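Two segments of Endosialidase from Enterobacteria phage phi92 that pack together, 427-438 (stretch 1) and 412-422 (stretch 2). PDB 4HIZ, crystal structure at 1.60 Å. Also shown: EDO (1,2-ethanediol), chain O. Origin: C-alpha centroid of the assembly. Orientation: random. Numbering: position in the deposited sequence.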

ATOM      1  N   ASN A 427       3.462 -35.786   3.547  1.00 14.77           N
ATOM      2  CA  ASN A 427       3.651 -35.509   2.113  1.00 14.28           C
ATOM      3  C   ASN A 427       4.291 -34.135   1.947  1.00 14.89           C
ATOM      4  O   ASN A 427       3.641 -33.182   1.476  1.00 15.64           O
ATOM      5  CB  ASN A 427       2.285 -35.542   1.427  1.00 15.46           C
ATOM      6  CG  ASN A 427       2.360 -35.345  -0.076  1.00 17.68           C
ATOM      7  OD1 ASN A 427       3.384 -35.676  -0.722  1.00 20.79           O
ATOM      8  ND2 ASN A 427       1.275 -34.815  -0.654  1.00 17.15           N
ATOM      9  N   ARG A 428       5.563 -34.014   2.316  1.00 14.67           N
ATOM     10  CA  ARG A 428       6.211 -32.709   2.349  1.00 13.96           C
ATOM     11  C   ARG A 428       7.205 -32.602   1.193  1.00 14.11           C
ATOM     12  O   ARG A 428       7.426 -33.583   0.437  1.00 15.80           O
ATOM     13  CB  ARG A 428       6.935 -32.528   3.696  1.00 13.60           C
ATOM     14  CG  ARG A 428       6.010 -32.748   4.893  1.00 13.70           C
ATOM     15  CD  ARG A 428       4.846 -31.673   4.932  1.00 12.73           C
ATOM     16  NE  ARG A 428       3.877 -32.093   5.954  1.00 14.36           N
ATOM     17  CZ  ARG A 428       3.975 -31.787   7.247  1.00 15.68           C
ATOM     18  NH1 ARG A 428       4.923 -30.950   7.677  1.00 16.66           N
ATOM     19  NH2 ARG A 428       3.099 -32.288   8.110  1.00 15.30           N
ATOM     20  N   TYR A 429       7.801 -31.413   1.057  1.00 13.58           N
ATOM     21  CA  TYR A 429       8.906 -31.174   0.107  1.00 13.76           C
ATOM     22  C   TYR A 429       8.450 -31.054  -1.340  1.00 15.91           C
ATOM     23  O   TYR A 429       9.271 -31.136  -2.253  1.00 18.58           O
ATOM     24  CB  TYR A 429      10.025 -32.223   0.252  1.00 14.54           C
ATOM     25  CG  TYR A 429      10.559 -32.360   1.648  1.00 16.36           C
ATOM     26  CD1 TYR A 429      11.293 -31.331   2.248  1.00 16.99           C
ATOM     27  CD2 TYR A 429      10.342 -33.524   2.369  1.00 16.69           C
ATOM     28  CE1 TYR A 429      11.842 -31.483   3.532  1.00 17.32           C
ATOM     29  CE2 TYR A 429      10.867 -33.681   3.647  1.00 17.42           C
ATOM     30  CZ  TYR A 429      11.602 -32.660   4.220  1.00 18.02           C
ATOM     31  OH  TYR A 429      12.132 -32.818   5.481  1.00 19.49           O
ATOM     32  N   LYS A 430       7.148 -30.828  -1.542  1.00 16.22           N
ATOM     33  CA  LYS A 430       6.627 -30.448  -2.858  1.00 17.93           C
ATOM     34  C   LYS A 430       5.392 -29.614  -2.621  1.00 14.93           C
ATOM     35  O   LYS A 430       4.725 -29.756  -1.564  1.00 14.34           O
ATOM     36  CB  LYS A 430       6.232 -31.661  -3.697  1.00 24.39           C
ATOM     37  CG  LYS A 430       5.105 -32.472  -3.111  1.00 34.00           C
ATOM     38  CD  LYS A 430       4.758 -33.648  -3.978  1.00 50.56           C
ATOM     39  CE  LYS A 430       5.897 -34.633  -3.953  1.00 72.46           C
ATOM     40  NZ  LYS A 430       5.659 -35.841  -4.797  1.00 90.71           N
ATOM     41  N   GLY A 431       5.064 -28.741  -3.581  1.00 14.36           N
ATOM     42  CA  GLY A 431       3.877 -27.905  -3.397  1.00 12.81           C
ATOM     43  C   GLY A 431       2.611 -28.747  -3.500  1.00 12.44           C
ATOM     44  O   GLY A 431       2.488 -29.605  -4.374  1.00 13.11           O
ATOM     45  N   THR A 432       1.632 -28.503  -2.626  1.00 11.13           N
ATOM     46  CA  THR A 432       0.390 -29.301  -2.649  1.00 10.65           C
ATOM     47  C   THR A 432      -0.782 -28.417  -2.223  1.00 10.85           C
ATOM     48  O   THR A 432      -0.571 -27.252  -1.848  1.00 12.41           O
ATOM     49  CB  THR A 432       0.412 -30.502  -1.648  1.00 11.38           C
ATOM     50  OG1 THR A 432       0.323 -29.997  -0.308  1.00 12.71           O
ATOM     51  CG2 THR A 432       1.705 -31.342  -1.814  1.00 12.95           C
ATOM     52  N   TYR A 433      -2.001 -28.960  -2.320  1.00 10.28           N
ATOM     53  CA  TYR A 433      -3.215 -28.231  -1.926  1.00  9.99           C
ATOM     54  C   TYR A 433      -3.889 -28.950  -0.748  1.00 10.54           C
ATOM     55  O   TYR A 433      -4.814 -29.760  -0.937  1.00 11.08           O
ATOM     56  CB  TYR A 433      -4.186 -28.206  -3.098  1.00 10.19           C
ATOM     57  CG  TYR A 433      -3.756 -27.355  -4.267  1.00 10.67           C
ATOM     58  CD1 TYR A 433      -3.950 -25.958  -4.240  1.00 10.47           C
ATOM     59  CD2 TYR A 433      -3.214 -27.932  -5.409  1.00 12.01           C
ATOM     60  CE1 TYR A 433      -3.622 -25.150  -5.339  1.00 10.59           C
ATOM     61  CE2 TYR A 433      -2.881 -27.127  -6.519  1.00 11.62           C
ATOM     62  CZ  TYR A 433      -3.077 -25.744  -6.458  1.00 11.54           C
ATOM     63  OH  TYR A 433      -2.753 -24.938  -7.541  1.00 12.59           O
ATOM     64  N   PRO A 434      -3.410 -28.668   0.468  1.00 10.73           N
ATOM     65  CA  PRO A 434      -4.068 -29.267   1.646  1.00 10.65           C
ATOM     66  C   PRO A 434      -5.529 -28.867   1.791  1.00 11.16           C
ATOM     67  O   PRO A 434      -5.921 -27.696   1.568  1.00 11.96           O
ATOM     68  CB  PRO A 434      -3.238 -28.747   2.826  1.00 12.25           C
ATOM     69  CG  PRO A 434      -2.542 -27.446   2.265  1.00 11.79           C
ATOM     70  CD  PRO A 434      -2.280 -27.799   0.821  1.00 11.05           C
ATOM     71  N   ARG A 435      -6.331 -29.849   2.195  1.00 10.95           N
ATOM     72  CA  ARG A 435      -7.771 -29.678   2.448  1.00 10.24           C
ATOM     73  C   ARG A 435      -8.080 -29.178   3.853  1.00 11.27           C
ATOM     74  O   ARG A 435      -7.451 -29.619   4.829  1.00 12.31           O
ATOM     75  CB  ARG A 435      -8.470 -31.039   2.292  1.00  9.57           C
ATOM     76  CG  ARG A 435      -8.443 -31.566   0.822  1.00 10.22           C
ATOM     77  CD  ARG A 435      -8.731 -33.081   0.784  1.00 11.43           C
ATOM     78  NE  ARG A 435      -7.671 -33.818   1.486  1.00 10.99           N
ATOM     79  CZ  ARG A 435      -7.712 -35.117   1.767  1.00 11.57           C
ATOM     80  NH1 ARG A 435      -8.750 -35.874   1.415  1.00 11.05           N
ATOM     81  NH2 ARG A 435      -6.705 -35.650   2.435  1.00 12.09           N
ATOM     82  N   THR A 436      -9.048 -28.266   3.933  1.00  9.98           N
ATOM     83  CA  THR A 436      -9.639 -27.870   5.211  1.00 10.25           C
ATOM     84  C   THR A 436     -10.991 -28.538   5.370  1.00 10.73           C
ATOM     85  O   THR A 436     -11.781 -28.590   4.420  1.00 10.50           O
ATOM     86  CB  THR A 436      -9.770 -26.340   5.254  1.00 10.76           C
ATOM     87  OG1 THR A 436      -8.472 -25.804   5.527  1.00 11.91           O
ATOM     88  CG2 THR A 436     -10.775 -25.845   6.375  1.00 10.13           C
ATOM     89  N   PHE A 437     -11.294 -28.994   6.594  1.00 10.51           N
ATOM     90  CA  PHE A 437     -12.523 -29.724   6.850  1.00 10.90           C
ATOM     91  C   PHE A 437     -13.310 -29.143   8.014  1.00 11.04           C
ATOM     92  O   PHE A 437     -12.767 -28.520   8.900  1.00 11.42           O
ATOM     93  CB  PHE A 437     -12.200 -31.165   7.262  1.00 11.81           C
ATOM     94  CG  PHE A 437     -11.528 -31.977   6.184  1.00 12.51           C
ATOM     95  CD1 PHE A 437     -12.300 -32.674   5.255  1.00 12.35           C
ATOM     96  CD2 PHE A 437     -10.122 -32.071   6.132  1.00 11.80           C
ATOM     97  CE1 PHE A 437     -11.696 -33.455   4.258  1.00 13.30           C
ATOM     98  CE2 PHE A 437      -9.495 -32.839   5.108  1.00 12.45           C
ATOM     99  CZ  PHE A 437     -10.287 -33.545   4.200  1.00 13.15           C
ATOM    100  N   MET A 438     -14.605 -29.378   7.989  1.00 10.93           N
ATOM    101  CA  MET A 438     -15.498 -28.964   9.063  1.00 12.29           C
ATOM    102  C   MET A 438     -16.425 -30.137   9.325  1.00 12.29           C
ATOM    103  O   MET A 438     -16.889 -30.799   8.401  1.00 12.20           O
ATOM    104  CB  MET A 438     -16.313 -27.741   8.621  1.00 13.70           C
ATOM    105  CG  MET A 438     -17.267 -27.222   9.727  1.00 15.54           C
ATOM    106  SD  MET A 438     -18.341 -25.912   9.067  1.00 19.38           S
ATOM    107  CE  MET A 438     -19.561 -26.834   8.105  1.00 23.55           C
TER
HETATM  108  C1  EDO O 809       3.537 -32.573  12.472  1.00 36.93           C
HETATM  109  O1  EDO O 809       4.944 -32.345  12.544  1.00 40.08           O
HETATM  110  C2  EDO O 809       2.898 -31.296  11.977  1.00 32.81           C
HETATM  111  O2  EDO O 809       3.474 -30.997  10.707  1.00 29.73           O
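Stretch 2, residues 412-422: GTERSFGEWEG

Stretch 2 begins as a strand, Gly-412 and Thr-413, that runs antiparallel to the strand beginning at Arg-435. Gly-412 and Phe-437 form the hydrogen-bonded pair: Phe-437 N donates to Gly-412 O at 2.8 Å, almost linearly, and Gly-412 N returns the bond to Phe-437 O at 3.0 Å. Thr-436 and Thr-413 form the adjacent non-hydrogen-bonded pair, their CA atoms 4.1 Å apart. Their side chains share one face of the sheet, where Thr-436 OG1 and Thr-413 OG1 meet at 2.8 Å; both hydroxyls are also bonded elsewhere in the structure. One more backbone bond, Glu-414 N to Arg-435 O at 3.0 Å, extends the pairing just past the end of the strand in stretch 2.

Phe-437 projects from the other face and packs obliquely on the five-membered ring of Trp-420, with Phe-437 CD2 3.4 Å from Trp-420 CD2. Glycine suits position 412, since a CB there would be crowded by Trp-420 CH2.

The centre of the contact is Arg-435, whose long side chain reaches two carboxylates. Its NE and NH2 donate to Glu-414 OE2 and OE1, each at 2.8 Å, while NH2 and NH1 reach Glu-421 OE1 at 2.8 Å and OE2 at 3.1 Å. The planar guanidinium thus meets each acid along its edge and leaves one face for the ring of Phe-417, where Arg-435 NE lies 3.6 Å from Phe-417 CE1. Glu-414 OE2 also accepts from the backbone, Arg-435 N at 2.8 Å, and Glu-414 OE1 takes Trp-420 N at 2.8 Å, so one buried carboxylate serves both stretches.

Beyond the strand, stretch 2 folds through a type II turn from Ser-416 to Glu-419. Gly-418 occupies the turn position with positive phi, a conformation glycine adopts readily. Pro-434, with no amide hydrogen to satisfy, packs here, its CB 3.2 Å from Glu-414 O.

The turn faces the start of stretch 1. The Ser-416 hydroxyl, able to give and take a proton at once, acts as a relay: its OG accepts from Thr-432 OG1 at 2.7 Å and donates to Asn-427 O at 2.7 Å. Asn-427 ND2 binds Phe-417 O at 2.9 Å, so the amide side chain caters for a turn carbonyl. Glu-419 repeats the pattern of Glu-414: OE2 accepts from Asn-427 N and Arg-428 NE, both at 2.7 Å, and OE1 from Arg-428 NH2 at 3.0 Å. Arg-428 NH2 also donates to O2 of the ethanediol at 2.9 Å, while Arg-415 CB covers one guanidinium face.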

ATOM      1  N   GLY A 412     -10.659 -28.309  11.033  1.00 11.29           N
ATOM      2  CA  GLY A 412      -9.262 -28.697  11.042  1.00 11.05           C
ATOM      3  C   GLY A 412      -8.744 -28.613   9.614  1.00 11.52           C
ATOM      4  O   GLY A 412      -9.532 -28.511   8.665  1.00 11.99           O
ATOM      5  N   THR A 413      -7.432 -28.603   9.492  1.00 11.70           N
ATOM      6  CA  THR A 413      -6.796 -28.494   8.161  1.00 10.42           C
ATOM      7  C   THR A 413      -5.613 -29.425   8.126  1.00 11.30           C
ATOM      8  O   THR A 413      -4.803 -29.409   9.050  1.00 11.35           O
ATOM      9  CB  THR A 413      -6.298 -27.054   7.948  1.00 12.06           C
ATOM     10  OG1 THR A 413      -7.397 -26.136   8.079  1.00 12.08           O
ATOM     11  CG2 THR A 413      -5.648 -26.868   6.566  1.00 12.10           C
ATOM     12  N   GLU A 414      -5.447 -30.189   7.041  1.00 11.24           N
ATOM     13  CA  GLU A 414      -4.221 -30.995   6.958  1.00 11.38           C
ATOM     14  C   GLU A 414      -3.026 -30.070   6.583  1.00 11.93           C
ATOM     15  O   GLU A 414      -3.210 -28.984   6.026  1.00 11.43           O
ATOM     16  CB  GLU A 414      -4.385 -32.165   5.978  1.00 10.85           C
ATOM     17  CG  GLU A 414      -4.671 -31.659   4.541  1.00 10.61           C
ATOM     18  CD  GLU A 414      -5.035 -32.780   3.561  1.00 11.90           C
ATOM     19  OE1 GLU A 414      -4.977 -33.979   3.939  1.00 12.37           O
ATOM     20  OE2 GLU A 414      -5.371 -32.455   2.384  1.00 11.74           O
ATOM     21  N   ARG A 415      -1.811 -30.478   6.942  1.00 11.17           N
ATOM     22  CA  ARG A 415      -0.620 -29.646   6.734  1.00 11.35           C
ATOM     23  C   ARG A 415      -0.212 -29.632   5.255  1.00 11.00           C
ATOM     24  O   ARG A 415       0.380 -28.655   4.775  1.00 11.25           O
ATOM     25  CB  ARG A 415       0.551 -30.224   7.555  1.00 13.34           C
ATOM     26  CG  ARG A 415       0.281 -30.198   9.053  1.00 15.14           C
ATOM     27  CD  ARG A 415       0.593 -28.813   9.597  1.00 18.20           C
ATOM     28  NE  ARG A 415       0.297 -28.852  11.008  1.00 18.88           N
ATOM     29  CZ  ARG A 415       0.779 -28.032  11.911  1.00 17.56           C
ATOM     30  NH1 ARG A 415       1.585 -27.017  11.558  1.00 17.33           N
ATOM     31  NH2 ARG A 415       0.420 -28.240  13.168  1.00 15.94           N
ATOM     32  N   SER A 416      -0.497 -30.741   4.585  1.00 10.89           N
ATOM     33  CA  SER A 416      -0.187 -30.889   3.154  1.00 11.20           C
ATOM     34  C   SER A 416      -1.180 -31.880   2.574  1.00 11.09           C
ATOM     35  O   SER A 416      -1.770 -32.672   3.329  1.00 12.20           O
ATOM     36  CB  SER A 416       1.276 -31.357   2.969  1.00 11.61           C
ATOM     37  OG  SER A 416       1.557 -31.535   1.573  1.00 13.25           O
ATOM     38  N   PHE A 417      -1.396 -31.849   1.254  1.00 10.58           N
ATOM     39  CA  PHE A 417      -2.427 -32.685   0.690  1.00 10.76           C
ATOM     40  C   PHE A 417      -2.242 -34.172   1.035  1.00 11.85           C
ATOM     41  O   PHE A 417      -1.131 -34.718   0.948  1.00 13.35           O
ATOM     42  CB  PHE A 417      -2.494 -32.574  -0.847  1.00 10.86           C
ATOM     43  CG  PHE A 417      -3.560 -33.440  -1.416  1.00 12.59           C
ATOM     44  CD1 PHE A 417      -4.900 -33.110  -1.232  1.00 13.33           C
ATOM     45  CD2 PHE A 417      -3.242 -34.646  -2.044  1.00 14.64           C
ATOM     46  CE1 PHE A 417      -5.914 -33.944  -1.708  1.00 14.76           C
ATOM     47  CE2 PHE A 417      -4.259 -35.489  -2.506  1.00 16.39           C
ATOM     48  CZ  PHE A 417      -5.596 -35.127  -2.341  1.00 16.18           C
ATOM     49  N   GLY A 418      -3.345 -34.810   1.419  1.00 12.60           N
ATOM     50  CA  GLY A 418      -3.392 -36.252   1.561  1.00 13.88           C
ATOM     51  C   GLY A 418      -2.909 -36.762   2.921  1.00 14.77           C
ATOM     52  O   GLY A 418      -2.808 -37.979   3.104  1.00 16.25           O
ATOM     53  N   GLU A 419      -2.594 -35.872   3.857  1.00 13.05           N
ATOM     54  CA  GLU A 419      -2.163 -36.324   5.192  1.00 12.94           C
ATOM     55  C   GLU A 419      -3.330 -36.554   6.139  1.00 12.83           C
ATOM     56  O   GLU A 419      -3.151 -37.131   7.223  1.00 13.84           O
ATOM     57  CB  GLU A 419      -1.184 -35.329   5.832  1.00 13.50           C
ATOM     58  CG  GLU A 419       0.085 -35.159   5.050  1.00 14.68           C
ATOM     59  CD  GLU A 419       1.072 -34.211   5.718  1.00 15.57           C
ATOM     60  OE1 GLU A 419       0.804 -33.717   6.840  1.00 15.66           O
ATOM     61  OE2 GLU A 419       2.143 -33.974   5.127  1.00 16.39           O
ATOM     62  N   TRP A 420      -4.528 -36.113   5.756  1.00 11.61           N
ATOM     63  CA  TRP A 420      -5.644 -36.138   6.729  1.00 11.90           C
ATOM     64  C   TRP A 420      -6.006 -37.561   7.186  1.00 12.75           C
ATOM     65  O   TRP A 420      -6.191 -37.845   8.397  1.00 13.35           O
ATOM     66  CB  TRP A 420      -6.899 -35.499   6.124  1.00 12.48           C
ATOM     67  CG  TRP A 420      -8.046 -35.397   7.102  1.00 12.32           C
ATOM     68  CD1 TRP A 420      -9.064 -36.287   7.236  1.00 13.60           C
ATOM     69  CD2 TRP A 420      -8.332 -34.311   8.011  1.00 13.08           C
ATOM     70  NE1 TRP A 420      -9.946 -35.857   8.211  1.00 13.44           N
ATOM     71  CE2 TRP A 420      -9.528 -34.633   8.681  1.00 13.76           C
ATOM     72  CE3 TRP A 420      -7.672 -33.124   8.342  1.00 12.19           C
ATOM     73  CZ2 TRP A 420     -10.083 -33.806   9.679  1.00 12.76           C
ATOM     74  CZ3 TRP A 420      -8.232 -32.288   9.308  1.00 11.85           C
ATOM     75  CH2 TRP A 420      -9.419 -32.641   9.970  1.00 11.63           C
ATOM     76  N   GLU A 421      -6.147 -38.447   6.217  1.00 12.64           N
ATOM     77  CA  GLU A 421      -6.638 -39.798   6.512  1.00 11.80           C
ATOM     78  C   GLU A 421      -5.682 -40.590   7.394  1.00 13.37           C
ATOM     79  O   GLU A 421      -4.457 -40.468   7.300  1.00 13.45           O
ATOM     80  CB  GLU A 421      -6.876 -40.570   5.205  1.00 13.02           C
ATOM     81  CG  GLU A 421      -8.034 -40.013   4.319  1.00 13.51           C
ATOM     82  CD  GLU A 421      -7.623 -38.965   3.289  1.00 13.80           C
ATOM     83  OE1 GLU A 421      -6.559 -38.307   3.448  1.00 14.05           O
ATOM     84  OE2 GLU A 421      -8.406 -38.825   2.313  1.00 14.34           O
ATOM     85  N   GLY A 422      -6.272 -41.404   8.248  1.00 14.76           N
ATOM     86  CA  GLY A 422      -5.493 -42.220   9.171  1.00 15.00           C
ATOM     87  C   GLY A 422      -4.537 -43.119   8.413  1.00 15.55           C
ATOM     88  O   GLY A 422      -4.899 -43.680   7.373  1.00 16.39           O
TER